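Phosphonomutase (Burkholderia cenocepacia J2315, PDB 4MG4) probably belongs to the phosphoenolpyruvate phosphomutase family of parallel beta/alpha-barrel proteins. Local coordinates at residues 111-124 with 148-162. Sequence-based numbering, arbitrary orientation.
Sequences SIRAGAIGCNLEDS and ADRAGVDYFINARTD
Gly118 to Glu122 run parallel to Phe156 to Arg160 as neighbouring strands of a closed eight-stranded beta/alpha (TIM) barrel, joined through helix 134-150 in a beta-alpha-beta crossover. Backbone hydrogen bonds zip them together, from Phe156 N to Ile117 O at one end to Arg160 N on Leu121 O (2.8 Å) at the other; a weak bond from Asp123 N to Arg160 O follows.

Where the strands begin, apolar packing centres on Tyr155. Its ring, swung away from its own backbone N (chi1 -175°), slots between Ile112 of helix 101-113 and Gly118 of strand 118-122: Ile112 CD1 lies toward the rim of one face, while Gly118 CA sits over the centre of the opposite face, 3.7 Å from the ring centroid, a CH-pi contact. Cys119 SG approaches obliquely, and the hydroxyl OH of Tyr155 donates to Ser111 OG (2.7 Å), which is also bonded to Ile108. Ile112 CD1 additionally meets Val153 CG2 at 3.7 Å.

Polar side chains take over from the middle of the strands onward. Asn158 ND2 donates to Asn120 OD1 from above the Asn120 carbonyl plane, although OD1 lies in the Asn158 amide plane, and also bonds Asn218. The Asp123 carboxylate spans two residues, taking Thr161 OG1 and the backbone N of Asp162 on its syn sides; Tyr187 is a further partner. Glu122 stacks its carboxylate on the Arg160 guanidinium, planes 17° apart, a purely electrostatic salt bridge, whereas Asp162 OD1 takes the N-H of Arg160 NE in the guanidinium plane at 2.8 Å, through its syn lone pair, in a salt bridge. Glu122 OE2 and Asp162 OD2 approach to 2.5 Å, and Ser124 OG donates to that same OD2 of Asp162 at 3.1 Å.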
loop_
_atom_site.group_PDB
_atom_site.type_symbol
_atom_site.label_atom_id
_atom_site.label_comp_id
_atom_site.label_asym_id
_atom_site.label_seq_id
_atom_site.Cartn_x
_atom_site.Cartn_y
_atom_site.Cartn_z
ATOM N N SER A 111 18.596 -4.214 -9.538
ATOM C CA SER A 111 17.739 -3.037 -9.596
ATOM C C SER A 111 17.575 -2.574 -11.023
ATOM O O SER A 111 16.511 -2.116 -11.406
ATOM C CB SER A 111 18.248 -1.909 -8.688
ATOM O OG SER A 111 19.364 -1.229 -9.289
ATOM N N ILE A 112 18.629 -2.696 -11.824
ATOM C CA ILE A 112 18.633 -2.288 -13.222
ATOM C C ILE A 112 17.738 -3.231 -14.034
ATOM O O ILE A 112 16.911 -2.784 -14.856
ATOM C CB ILE A 112 20.083 -2.253 -13.763
ATOM C CG1 ILE A 112 20.822 -1.036 -13.138
ATOM C CG2 ILE A 112 20.073 -2.127 -15.251
ATOM C CD1 ILE A 112 22.311 -1.037 -13.286
ATOM N N ARG A 113 17.895 -4.532 -13.765
ATOM C CA ARG A 113 17.038 -5.565 -14.381
ATOM C C ARG A 113 15.550 -5.336 -14.057
ATOM O O ARG A 113 14.682 -5.554 -14.938
ATOM C CB ARG A 113 17.492 -6.968 -13.971
ATOM C CG ARG A 113 18.849 -7.234 -14.542
ATOM C CD ARG A 113 19.489 -8.429 -13.880
ATOM N NE ARG A 113 20.860 -8.601 -14.311
ATOM C CZ ARG A 113 21.887 -8.938 -13.557
ATOM N NH1 ARG A 113 21.783 -9.257 -12.271
ATOM N NH2 ARG A 113 23.086 -8.993 -14.148
ATOM N N ALA A 114 15.267 -4.842 -12.848
ATOM C CA ALA A 114 13.917 -4.485 -12.387
ATOM C C ALA A 114 13.378 -3.171 -12.992
ATOM O O ALA A 114 12.191 -2.916 -12.923
ATOM C CB ALA A 114 13.905 -4.429 -10.858
ATOM N N GLY A 115 14.244 -2.387 -13.627
ATOM C CA GLY A 115 13.903 -1.217 -14.398
ATOM C C GLY A 115 14.133 0.113 -13.707
ATOM O O GLY A 115 13.691 1.167 -14.233
ATOM N N ALA A 116 14.778 0.070 -12.540
ATOM C CA ALA A 116 15.217 1.335 -11.901
ATOM C C ALA A 116 16.312 2.001 -12.707
ATOM O O ALA A 116 17.148 1.309 -13.309
ATOM C CB ALA A 116 15.709 1.127 -10.488
ATOM N N ILE A 117 16.380 3.350 -12.650
ATOM C CA ILE A 117 17.446 4.112 -13.321
ATOM C C ILE A 117 18.354 4.868 -12.344
ATOM O O ILE A 117 19.178 5.681 -12.738
ATOM C CB ILE A 117 16.855 5.030 -14.424
ATOM C CG1 ILE A 117 15.717 5.911 -13.924
ATOM C CG2 ILE A 117 16.326 4.127 -15.526
ATOM C CD1 ILE A 117 16.058 6.834 -12.779
ATOM N N GLY A 118 18.195 4.568 -11.065
ATOM C CA GLY A 118 19.127 5.038 -10.062
ATOM C C GLY A 118 18.804 4.451 -8.719
ATOM O O GLY A 118 17.824 3.660 -8.586
ATOM N N CYS A 119 19.617 4.790 -7.719
ATOM C CA CYS A 119 19.434 4.284 -6.385
ATOM C C CYS A 119 19.900 5.258 -5.329
ATOM O O CYS A 119 20.633 6.226 -5.611
ATOM C CB CYS A 119 20.128 2.934 -6.154
ATOM S SG CYS A 119 21.926 3.054 -6.176
ATOM N N ASN A 120 19.447 5.015 -4.101
ATOM C CA ASN A 120 20.153 5.526 -2.924
ATOM C C ASN A 120 20.925 4.371 -2.303
ATOM O O ASN A 120 20.364 3.249 -2.136
ATOM C CB ASN A 120 19.240 6.042 -1.842
ATOM C CG ASN A 120 18.729 7.451 -2.118
ATOM O OD1 ASN A 120 18.720 7.919 -3.257
ATOM N ND2 ASN A 120 18.299 8.127 -1.055
ATOM N N LEU A 121 22.194 4.638 -1.989
ATOM C CA LEU A 121 23.074 3.620 -1.368
ATOM C C LEU A 121 23.724 4.287 -0.175
ATOM O O LEU A 121 24.386 5.313 -0.329
ATOM C CB LEU A 121 24.145 3.142 -2.369
ATOM C CG LEU A 121 25.138 2.070 -1.938
ATOM C CD1 LEU A 121 24.398 0.800 -1.573
ATOM C CD2 LEU A 121 26.094 1.831 -3.088
ATOM N N GLU A 122 23.516 3.718 1.003
ATOM C CA GLU A 122 23.831 4.315 2.274
ATOM C C GLU A 122 25.085 3.697 2.908
ATOM O O GLU A 122 25.335 2.475 2.786
ATOM C CB GLU A 122 22.605 4.053 3.169
ATOM C CG GLU A 122 22.552 4.732 4.492
ATOM C CD GLU A 122 21.199 4.458 5.186
ATOM O OE1 GLU A 122 20.275 3.967 4.468
ATOM O OE2 GLU A 122 21.043 4.823 6.381
ATOM N N ASP A 123 25.805 4.512 3.682
ATOM C CA ASP A 123 27.123 4.166 4.199
ATOM C C ASP A 123 27.136 3.670 5.654
ATOM O O ASP A 123 28.150 3.748 6.309
ATOM C CB ASP A 123 28.090 5.336 3.976
ATOM C CG ASP A 123 27.781 6.568 4.789
ATOM O OD1 ASP A 123 26.752 6.623 5.502
ATOM O OD2 ASP A 123 28.578 7.521 4.656
ATOM N N SER A 124 26.014 3.142 6.118
ATOM C CA SER A 124 25.918 2.646 7.468
ATOM C C SER A 124 25.745 1.131 7.448
ATOM O O SER A 124 25.330 0.512 6.453
ATOM C CB SER A 124 24.766 3.313 8.197
ATOM O OG SER A 124 23.564 3.036 7.524
ATOM N N ALA A 148 26.635 -0.932 -12.897
ATOM C CA ALA A 148 25.857 -0.091 -13.813
ATOM C C ALA A 148 26.567 0.130 -15.158
ATOM O O ALA A 148 25.923 0.127 -16.197
ATOM C CB ALA A 148 25.547 1.249 -13.145
ATOM N N ASP A 149 27.868 0.335 -15.109
ATOM C CA ASP A 149 28.667 0.594 -16.313
ATOM C C ASP A 149 28.679 -0.644 -17.192
ATOM O O ASP A 149 28.483 -0.542 -18.405
ATOM C CB ASP A 149 30.079 1.009 -15.933
ATOM C CG ASP A 149 30.165 2.416 -15.378
ATOM O OD1 ASP A 149 29.163 3.175 -15.314
ATOM O OD2 ASP A 149 31.273 2.797 -14.974
ATOM N N ARG A 150 28.801 -1.815 -16.574
ATOM C CA ARG A 150 28.723 -3.093 -17.342
ATOM C C ARG A 150 27.370 -3.329 -18.018
ATOM O O ARG A 150 27.308 -3.875 -19.137
ATOM C CB ARG A 150 29.000 -4.258 -16.432
ATOM C CG ARG A 150 30.450 -4.387 -16.055
ATOM C CD ARG A 150 30.679 -5.764 -15.428
ATOM N NE ARG A 150 29.920 -5.938 -14.179
ATOM C CZ ARG A 150 30.444 -5.865 -12.953
ATOM N NH1 ARG A 150 31.738 -5.664 -12.795
ATOM N NH2 ARG A 150 29.681 -6.054 -11.894
ATOM N N ALA A 151 26.283 -2.901 -17.366
ATOM C CA ALA A 151 24.951 -2.936 -17.942
ATOM C C ALA A 151 24.741 -1.943 -19.117
ATOM O O ALA A 151 23.742 -2.034 -19.831
ATOM C CB ALA A 151 23.907 -2.699 -16.853
ATOM N N GLY A 152 25.642 -0.993 -19.279
ATOM C CA GLY A 152 25.565 -0.011 -20.352
ATOM C C GLY A 152 24.427 0.951 -20.135
ATOM O O GLY A 152 23.857 1.468 -21.091
ATOM N N VAL A 153 24.066 1.189 -18.874
ATOM C CA VAL A 153 22.934 2.051 -18.614
ATOM C C VAL A 153 23.350 3.388 -17.976
ATOM O O VAL A 153 24.362 3.451 -17.273
ATOM C CB VAL A 153 21.889 1.382 -17.701
ATOM C CG1 VAL A 153 21.183 0.224 -18.409
ATOM C CG2 VAL A 153 22.479 0.930 -16.391
ATOM N N ASP A 154 22.523 4.400 -18.205
ATOM C CA ASP A 154 22.656 5.754 -17.581
ATOM C C ASP A 154 21.913 5.656 -16.240
ATOM O O ASP A 154 20.675 5.602 -16.187
ATOM C CB ASP A 154 22.020 6.774 -18.497
ATOM C CG ASP A 154 22.331 8.199 -18.138
ATOM O OD1 ASP A 154 22.766 8.453 -17.016
ATOM O OD2 ASP A 154 22.109 9.075 -19.029
ATOM N N TYR A 155 22.690 5.550 -15.166
ATOM C CA TYR A 155 22.163 5.151 -13.848
ATOM C C TYR A 155 22.757 6.031 -12.776
ATOM O O TYR A 155 23.983 6.226 -12.728
ATOM C CB TYR A 155 22.550 3.711 -13.559
ATOM C CG TYR A 155 21.987 3.083 -12.293
ATOM C CD1 TYR A 155 20.782 2.408 -12.290
ATOM C CD2 TYR A 155 22.671 3.139 -11.098
ATOM C CE1 TYR A 155 20.300 1.781 -11.119
ATOM C CE2 TYR A 155 22.224 2.493 -9.951
ATOM C CZ TYR A 155 21.019 1.823 -9.961
ATOM O OH TYR A 155 20.525 1.166 -8.844
ATOM N N PHE A 156 21.888 6.590 -11.950
ATOM C CA PHE A 156 22.278 7.622 -10.981
ATOM C C PHE A 156 22.440 6.994 -9.583
ATOM O O PHE A 156 21.449 6.592 -8.911
ATOM C CB PHE A 156 21.247 8.732 -11.008
ATOM C CG PHE A 156 21.668 9.999 -10.318
ATOM C CD1 PHE A 156 21.670 10.087 -8.916
ATOM C CD2 PHE A 156 22.021 11.101 -11.049
ATOM C CE1 PHE A 156 22.068 11.257 -8.268
ATOM C CE2 PHE A 156 22.431 12.274 -10.386
ATOM C CZ PHE A 156 22.463 12.338 -9.018
ATOM N N ILE A 157 23.679 6.972 -9.103
ATOM C CA ILE A 157 23.994 6.497 -7.743
ATOM C C ILE A 157 24.020 7.682 -6.811
ATOM O O ILE A 157 24.916 8.511 -6.873
ATOM C CB ILE A 157 25.341 5.705 -7.686
ATOM C CG1 ILE A 157 25.239 4.461 -8.600
ATOM C CG2 ILE A 157 25.649 5.280 -6.266
ATOM C CD1 ILE A 157 26.575 3.749 -8.777
ATOM N N ASN A 158 22.996 7.766 -5.979
ATOM C CA ASN A 158 22.875 8.841 -4.986
ATOM C C ASN A 158 23.448 8.252 -3.690
ATOM O O ASN A 158 22.839 7.417 -3.070
ATOM C CB ASN A 158 21.413 9.236 -4.825
ATOM C CG ASN A 158 21.211 10.556 -4.102
ATOM O OD1 ASN A 158 21.994 11.493 -4.244
ATOM N ND2 ASN A 158 20.081 10.666 -3.405
ATOM N N ALA A 159 24.659 8.674 -3.296
ATOM C CA ALA A 159 25.356 8.134 -2.133
ATOM C C ALA A 159 24.884 8.860 -0.902
ATOM O O ALA A 159 25.074 10.076 -0.779
ATOM C CB ALA A 159 26.896 8.285 -2.261
ATOM N N ARG A 160 24.197 8.129 -0.026
ATOM C CA ARG A 160 23.701 8.650 1.219
ATOM C C ARG A 160 24.761 8.493 2.289
ATOM O O ARG A 160 25.348 7.423 2.449
ATOM C CB ARG A 160 22.487 7.830 1.633
ATOM C CG ARG A 160 21.988 8.229 2.996
ATOM C CD ARG A 160 20.655 7.584 3.331
ATOM N NE ARG A 160 20.382 7.711 4.744
ATOM C CZ ARG A 160 19.156 7.651 5.302
ATOM N NH1 ARG A 160 18.074 7.504 4.543
ATOM N NH2 ARG A 160 19.026 7.784 6.626
ATOM N N THR A 161 25.045 9.574 2.976
ATOM C CA THR A 161 25.941 9.521 4.132
ATOM C C THR A 161 25.158 9.833 5.386
ATOM O O THR A 161 24.329 10.754 5.389
ATOM C CB THR A 161 27.194 10.423 4.029
ATOM O OG1 THR A 161 28.010 10.179 5.169
ATOM C CG2 THR A 161 26.894 11.893 3.926
ATOM N N ASP A 162 25.379 9.028 6.422
ATOM C CA ASP A 162 24.667 9.217 7.678
ATOM C C ASP A 162 25.392 10.045 8.725
ATOM O O ASP A 162 24.975 10.038 9.884
ATOM C CB ASP A 162 24.258 7.865 8.206
ATOM C CG ASP A 162 23.078 7.274 7.463
ATOM O OD1 ASP A 162 22.315 7.984 6.781
ATOM O OD2 ASP A 162 22.886 6.054 7.581
HETATM O O HOH W 1 17.888 6.865 1.601
HETATM O O HOH W 2 26.960 5.627 0.502
#